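Protein LRIM1 (Anopheles gambiae, PDB 3O53) partners APL1C in a heterodimeric leucine-rich repeat complex that regulates complement-like immunity in the malaria mosquito, the chain here being its leucine-rich repeat domain. Local coordinates at residues S20-A25 with N44-I49; A52-F57 with E77-L82. All blocks are in the same frame, centred on the assembly; numbering follows the deposited sequence.

Contact 1: residues S20-A25 with N44-I49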
loop_
_atom_site.group_PDB
_atom_site.type_symbol
_atom_site.label_atom_id
_atom_site.label_comp_id
_atom_site.label_asym_id
_atom_site.label_seq_id
_atom_site.Cartn_x
_atom_site.Cartn_y
_atom_site.Cartn_z
ATOM N N SER A 20 -0.283 18.335 29.248
ATOM C CA SER A 20 0.117 19.326 30.245
ATOM C C SER A 20 1.427 18.958 30.946
ATOM O O SER A 20 2.128 19.832 31.459
ATOM C CB SER A 20 -0.999 19.541 31.276
ATOM O OG SER A 20 -1.238 18.368 32.035
ATOM N N SER A 21 1.762 17.671 30.956
ATOM C CA SER A 21 2.954 17.205 31.659
ATOM C C SER A 21 4.025 16.652 30.721
ATOM O O SER A 21 5.057 16.159 31.177
ATOM C CB SER A 21 2.577 16.129 32.679
ATOM O OG SER A 21 2.105 14.961 32.031
ATOM N N LEU A 22 3.786 16.728 29.417
ATOM C CA LEU A 22 4.737 16.184 28.451
ATOM C C LEU A 22 6.032 16.979 28.510
ATOM O O LEU A 22 7.120 16.407 28.573
ATOM C CB LEU A 22 4.165 16.225 27.030
ATOM C CG LEU A 22 5.113 15.713 25.933
ATOM C CD1 LEU A 22 5.464 14.261 26.175
ATOM C CD2 LEU A 22 4.519 15.889 24.539
ATOM N N LYS A 23 5.899 18.302 28.497
ATOM C CA LYS A 23 7.046 19.201 28.462
ATOM C C LYS A 23 7.999 18.934 29.622
ATOM O O LYS A 23 9.219 18.972 29.461
ATOM C CB LYS A 23 6.575 20.655 28.506
ATOM C CG LYS A 23 5.589 21.022 27.404
ATOM C CD LYS A 23 5.051 22.432 27.594
ATOM C CE LYS A 23 4.048 22.804 26.514
ATOM N NZ LYS A 23 3.485 24.167 26.732
ATOM N N GLN A 24 7.436 18.670 30.795
ATOM C CA GLN A 24 8.236 18.358 31.968
ATOM C C GLN A 24 8.953 17.024 31.787
ATOM O O GLN A 24 10.155 16.921 32.016
ATOM C CB GLN A 24 7.351 18.314 33.212
ATOM C CG GLN A 24 8.072 17.855 34.462
ATOM C CD GLN A 24 7.151 17.773 35.659
ATOM O OE1 GLN A 24 6.117 18.440 35.705
ATOM N NE2 GLN A 24 7.521 16.952 36.635
ATOM N N ALA A 25 8.206 16.005 31.374
ATOM C CA ALA A 25 8.765 14.674 31.178
ATOM C C ALA A 25 9.967 14.707 30.238
ATOM O O ALA A 25 10.978 14.048 30.484
ATOM C CB ALA A 25 7.700 13.732 30.639
ATOM N N ASN A 44 -0.575 6.739 25.501
ATOM C CA ASN A 44 -0.957 7.942 26.227
ATOM C C ASN A 44 -2.039 8.732 25.503
ATOM O O ASN A 44 -2.416 8.390 24.384
ATOM C CB ASN A 44 0.276 8.799 26.452
ATOM C CG ASN A 44 1.241 8.160 27.423
ATOM O OD1 ASN A 44 0.915 7.951 28.591
ATOM N ND2 ASN A 44 2.435 7.837 26.943
ATOM N N PRO A 45 -2.563 9.778 26.158
ATOM C CA PRO A 45 -3.567 10.669 25.573
ATOM C C PRO A 45 -2.963 11.914 24.934
ATOM O O PRO A 45 -3.624 12.952 24.890
ATOM C CB PRO A 45 -4.400 11.079 26.785
ATOM C CG PRO A 45 -3.435 11.049 27.930
ATOM C CD PRO A 45 -2.355 10.051 27.591
ATOM N N LEU A 46 -1.725 11.822 24.459
ATOM C CA LEU A 46 -1.079 12.963 23.824
ATOM C C LEU A 46 -1.831 13.371 22.560
ATOM O O LEU A 46 -2.128 12.537 21.708
ATOM C CB LEU A 46 0.371 12.640 23.481
ATOM C CG LEU A 46 1.268 12.321 24.675
ATOM C CD1 LEU A 46 2.654 11.913 24.211
ATOM C CD2 LEU A 46 1.343 13.518 25.613
ATOM N N SER A 47 -2.134 14.659 22.444
ATOM C CA SER A 47 -2.882 15.170 21.307
ATOM C C SER A 47 -1.962 15.903 20.346
ATOM O O SER A 47 -2.368 16.268 19.245
ATOM C CB SER A 47 -3.988 16.115 21.776
ATOM O OG SER A 47 -3.439 17.346 22.213
ATOM N N GLN A 48 -0.721 16.125 20.757
ATOM C CA GLN A 48 0.241 16.759 19.870
ATOM C C GLN A 48 1.659 16.646 20.402
ATOM O O GLN A 48 1.884 16.504 21.600
ATOM C CB GLN A 48 -0.124 18.228 19.655
ATOM C CG GLN A 48 -0.564 18.943 20.918
ATOM C CD GLN A 48 -1.093 20.336 20.640
ATOM O OE1 GLN A 48 -0.358 21.213 20.185
ATOM N NE2 GLN A 48 -2.374 20.547 20.918
ATOM N N ILE A 49 2.613 16.705 19.488
ATOM C CA ILE A 49 4.015 16.747 19.852
ATOM C C ILE A 49 4.737 17.505 18.758
ATOM O O ILE A 49 4.409 17.366 17.587
ATOM C CB ILE A 49 4.607 15.332 20.010
ATOM C CG1 ILE A 49 6.038 15.410 20.537
ATOM C CG2 ILE A 49 4.561 14.584 18.688
ATOM C CD1 ILE A 49 6.519 14.130 21.210
#
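Leu22 packs against Leu46 in a largely apolar contact, with one methyl also against a backbone carbonyl oxygen, near the N-terminal end of the leucine-rich repeat solenoid, where the start of helix 22-30 meets the loop that follows strand 38-40. The two backbones stay well apart, with 8.1 Å between Leu22 CA and Leu46 CA, so side chains must bridge the gap. Leu22 points its CB at the loop, and an extended chi1 of 178° carries CG onward, bringing both methyls against Leu46. The two leucines cross at about a right angle, meeting branch to branch: Leu22 CD2 lies 4.1 Å from Leu46 CD2, and Leu22 CD1 lies 4.2 Å from Leu46 CD1. Leu22 CD2 also rests 4.0 Å from the carbonyl oxygen Gln48 O and 4.3 Å from Ile49 CD1, and so touches three loop residues. In the same loop, Asn44 bonds to the backbone at Ile14, Val17 and Leu41, while Asn68 OD1 accepts from Leu46 N, the kind of asparagine-to-backbone bonding familiar from leucine-rich repeats. No hydrogen bond joins 20-25 to 44-49 directly, consistent with van der Waals packing and burial of apolar surface as what holds them together.

Contact 2: residues A52-F57 with E77-L82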
loop_
_atom_site.group_PDB
_atom_site.type_symbol
_atom_site.label_atom_id
_atom_site.label_comp_id
_atom_site.label_asym_id
_atom_site.label_seq_id
_atom_site.Cartn_x
_atom_site.Cartn_y
_atom_site.Cartn_z
ATOM N N ALA A 52 10.286 20.462 17.851
ATOM C CA ALA A 52 11.091 21.269 18.776
ATOM C C ALA A 52 11.257 20.572 20.120
ATOM O O ALA A 52 12.329 20.608 20.717
ATOM C CB ALA A 52 10.455 22.652 18.969
ATOM N N ASP A 53 10.191 19.933 20.589
ATOM C CA ASP A 53 10.232 19.159 21.828
ATOM C C ASP A 53 11.271 18.051 21.739
ATOM O O ASP A 53 11.919 17.703 22.727
ATOM C CB ASP A 53 8.873 18.512 22.099
ATOM C CG ASP A 53 7.737 19.513 22.130
ATOM O OD1 ASP A 53 8.007 20.721 22.296
ATOM O OD2 ASP A 53 6.571 19.086 21.988
ATOM N N LEU A 54 11.415 17.483 20.549
ATOM C CA LEU A 54 12.270 16.317 20.370
ATOM C C LEU A 54 13.644 16.692 19.824
ATOM O O LEU A 54 14.532 15.847 19.736
ATOM C CB LEU A 54 11.582 15.322 19.436
ATOM C CG LEU A 54 10.225 14.855 19.961
ATOM C CD1 LEU A 54 9.447 14.129 18.885
ATOM C CD2 LEU A 54 10.410 13.975 21.188
ATOM N N ALA A 55 13.817 17.962 19.470
ATOM C CA ALA A 55 15.054 18.421 18.850
ATOM C C ALA A 55 16.316 18.049 19.640
ATOM O O ALA A 55 17.326 17.688 19.045
ATOM C CB ALA A 55 15.000 19.926 18.626
ATOM N N PRO A 56 16.273 18.151 20.977
ATOM C CA PRO A 56 17.501 17.915 21.750
ATOM C C PRO A 56 17.966 16.454 21.773
ATOM O O PRO A 56 19.055 16.168 22.266
ATOM C CB PRO A 56 17.116 18.381 23.163
ATOM C CG PRO A 56 15.627 18.321 23.183
ATOM C CD PRO A 56 15.223 18.750 21.818
ATOM N N PHE A 57 17.160 15.543 21.239
ATOM C CA PHE A 57 17.517 14.130 21.247
ATOM C C PHE A 57 18.151 13.743 19.919
ATOM O O PHE A 57 17.517 13.132 19.068
ATOM C CB PHE A 57 16.282 13.292 21.559
ATOM C CG PHE A 57 15.641 13.657 22.867
ATOM C CD1 PHE A 57 16.259 13.333 24.068
ATOM C CD2 PHE A 57 14.443 14.352 22.903
ATOM C CE1 PHE A 57 15.681 13.677 25.279
ATOM C CE2 PHE A 57 13.860 14.702 24.114
ATOM C CZ PHE A 57 14.480 14.360 25.303
ATOM N N GLU A 77 9.716 16.534 10.309
ATOM C CA GLU A 77 10.655 16.579 9.199
ATOM C C GLU A 77 12.049 16.965 9.688
ATOM O O GLU A 77 13.056 16.563 9.098
ATOM C CB GLU A 77 10.171 17.584 8.152
ATOM C CG GLU A 77 10.995 17.605 6.878
ATOM C CD GLU A 77 10.405 18.518 5.815
ATOM O OE1 GLU A 77 9.182 18.436 5.563
ATOM O OE2 GLU A 77 11.168 19.314 5.227
ATOM N N SER A 78 12.097 17.735 10.771
ATOM C CA SER A 78 13.360 18.276 11.268
ATOM C C SER A 78 14.088 17.320 12.206
ATOM O O SER A 78 15.172 17.640 12.686
ATOM C CB SER A 78 13.135 19.612 11.978
ATOM O OG SER A 78 12.411 19.427 13.178
ATOM N N LEU A 79 13.496 16.160 12.482
ATOM C CA LEU A 79 14.201 15.123 13.232
ATOM C C LEU A 79 15.051 14.324 12.250
ATOM O O LEU A 79 14.611 13.323 11.681
ATOM C CB LEU A 79 13.225 14.230 13.999
ATOM C CG LEU A 79 12.328 14.973 14.998
ATOM C CD1 LEU A 79 11.512 13.986 15.818
ATOM C CD2 LEU A 79 13.154 15.883 15.914
ATOM N N SER A 80 16.274 14.797 12.062
ATOM C CA SER A 80 17.160 14.327 11.009
ATOM C C SER A 80 17.676 12.901 11.210
ATOM O O SER A 80 18.086 12.252 10.249
ATOM C CB SER A 80 18.349 15.286 10.900
ATOM O OG SER A 80 19.293 14.838 9.945
ATOM N N THR A 81 17.666 12.418 12.449
ATOM C CA THR A 81 18.267 11.120 12.760
ATOM C C THR A 81 17.238 9.997 12.808
ATOM O O THR A 81 17.588 8.826 12.713
ATOM C CB THR A 81 19.036 11.167 14.097
ATOM O OG1 THR A 81 20.180 12.017 13.957
ATOM C CG2 THR A 81 19.503 9.774 14.514
ATOM N N LEU A 82 15.966 10.358 12.939
ATOM C CA LEU A 82 14.891 9.380 13.045
ATOM C C LEU A 82 14.892 8.378 11.881
ATOM O O LEU A 82 14.916 8.771 10.716
ATOM C CB LEU A 82 13.546 10.108 13.101
ATOM C CG LEU A 82 12.408 9.333 13.757
ATOM C CD1 LEU A 82 12.696 9.103 15.237
ATOM C CD2 LEU A 82 11.092 10.082 13.560
#
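Leu79 straddles Leu54 with its forked end. Its two methyls stand at equal distance from the Leu54 beta carbon, with Leu79 CD1 and Leu79 CD2 each 3.9 Å from Leu54 CB. From there the branches part. Leu79 CD1 also reaches Leu54 CD1 at 3.7 Å, a methyl-to-methyl touch, whereas Leu79 CD2 turns to the main chain, 4.0 Å from Leu54 C and 4.2 Å from Ala55 N. The side chains meet at a slant. Leu54 directs its CB at the opposing loop; the CB of Leu79 does not aim back, but a chi1 of -58°, with CG beside the backbone N, swings the fork across onto Leu54. Leucine side chains packed between successive coils are characteristic of the leucine-rich repeat solenoid, and here the link runs between helix 51-54 with the turn after it and the loop between strands 73-76 and 84-86. On the first side, a type I beta turn from Leu54 to Phe57, closed by Phe57 N to Leu54 O at 3.0 Å, bends the chain back, and Leu54 CA lies at the edge of the Phe57 ring, in its plane. On the second, an inverse gamma turn is centred on Leu79. Inside the coil, strand 62-64 supplies Leu63, which touches both Leu54 and Leu82, while Phe57 packs on Leu29 of helix 22-30.

In the fold
Both contacts join neighbouring coils at the N-terminal end of the solenoid, in series along the chain, with centres 16 Å apart. Neither has a hydrogen bond across it, and each buries a similar area, 137 Å² and 134 Å². Contact 1 is partly buried and spreads one leucine over several loop residues; contact 2 is more enclosed and concentrates on a single leucine pair. Each sets a methyl against main chain, a carbonyl oxygen in contact 1 and the Leu54-Ala55 link in contact 2. Segments 44-49 and 52-57 belong to one leucine-rich repeat sequence, packed against helix 22-30 before it and loop 77-82 after it. Ile49 CD1 lies 3.7 Å from Leu54 CD1, so the two apolar packings touch directly.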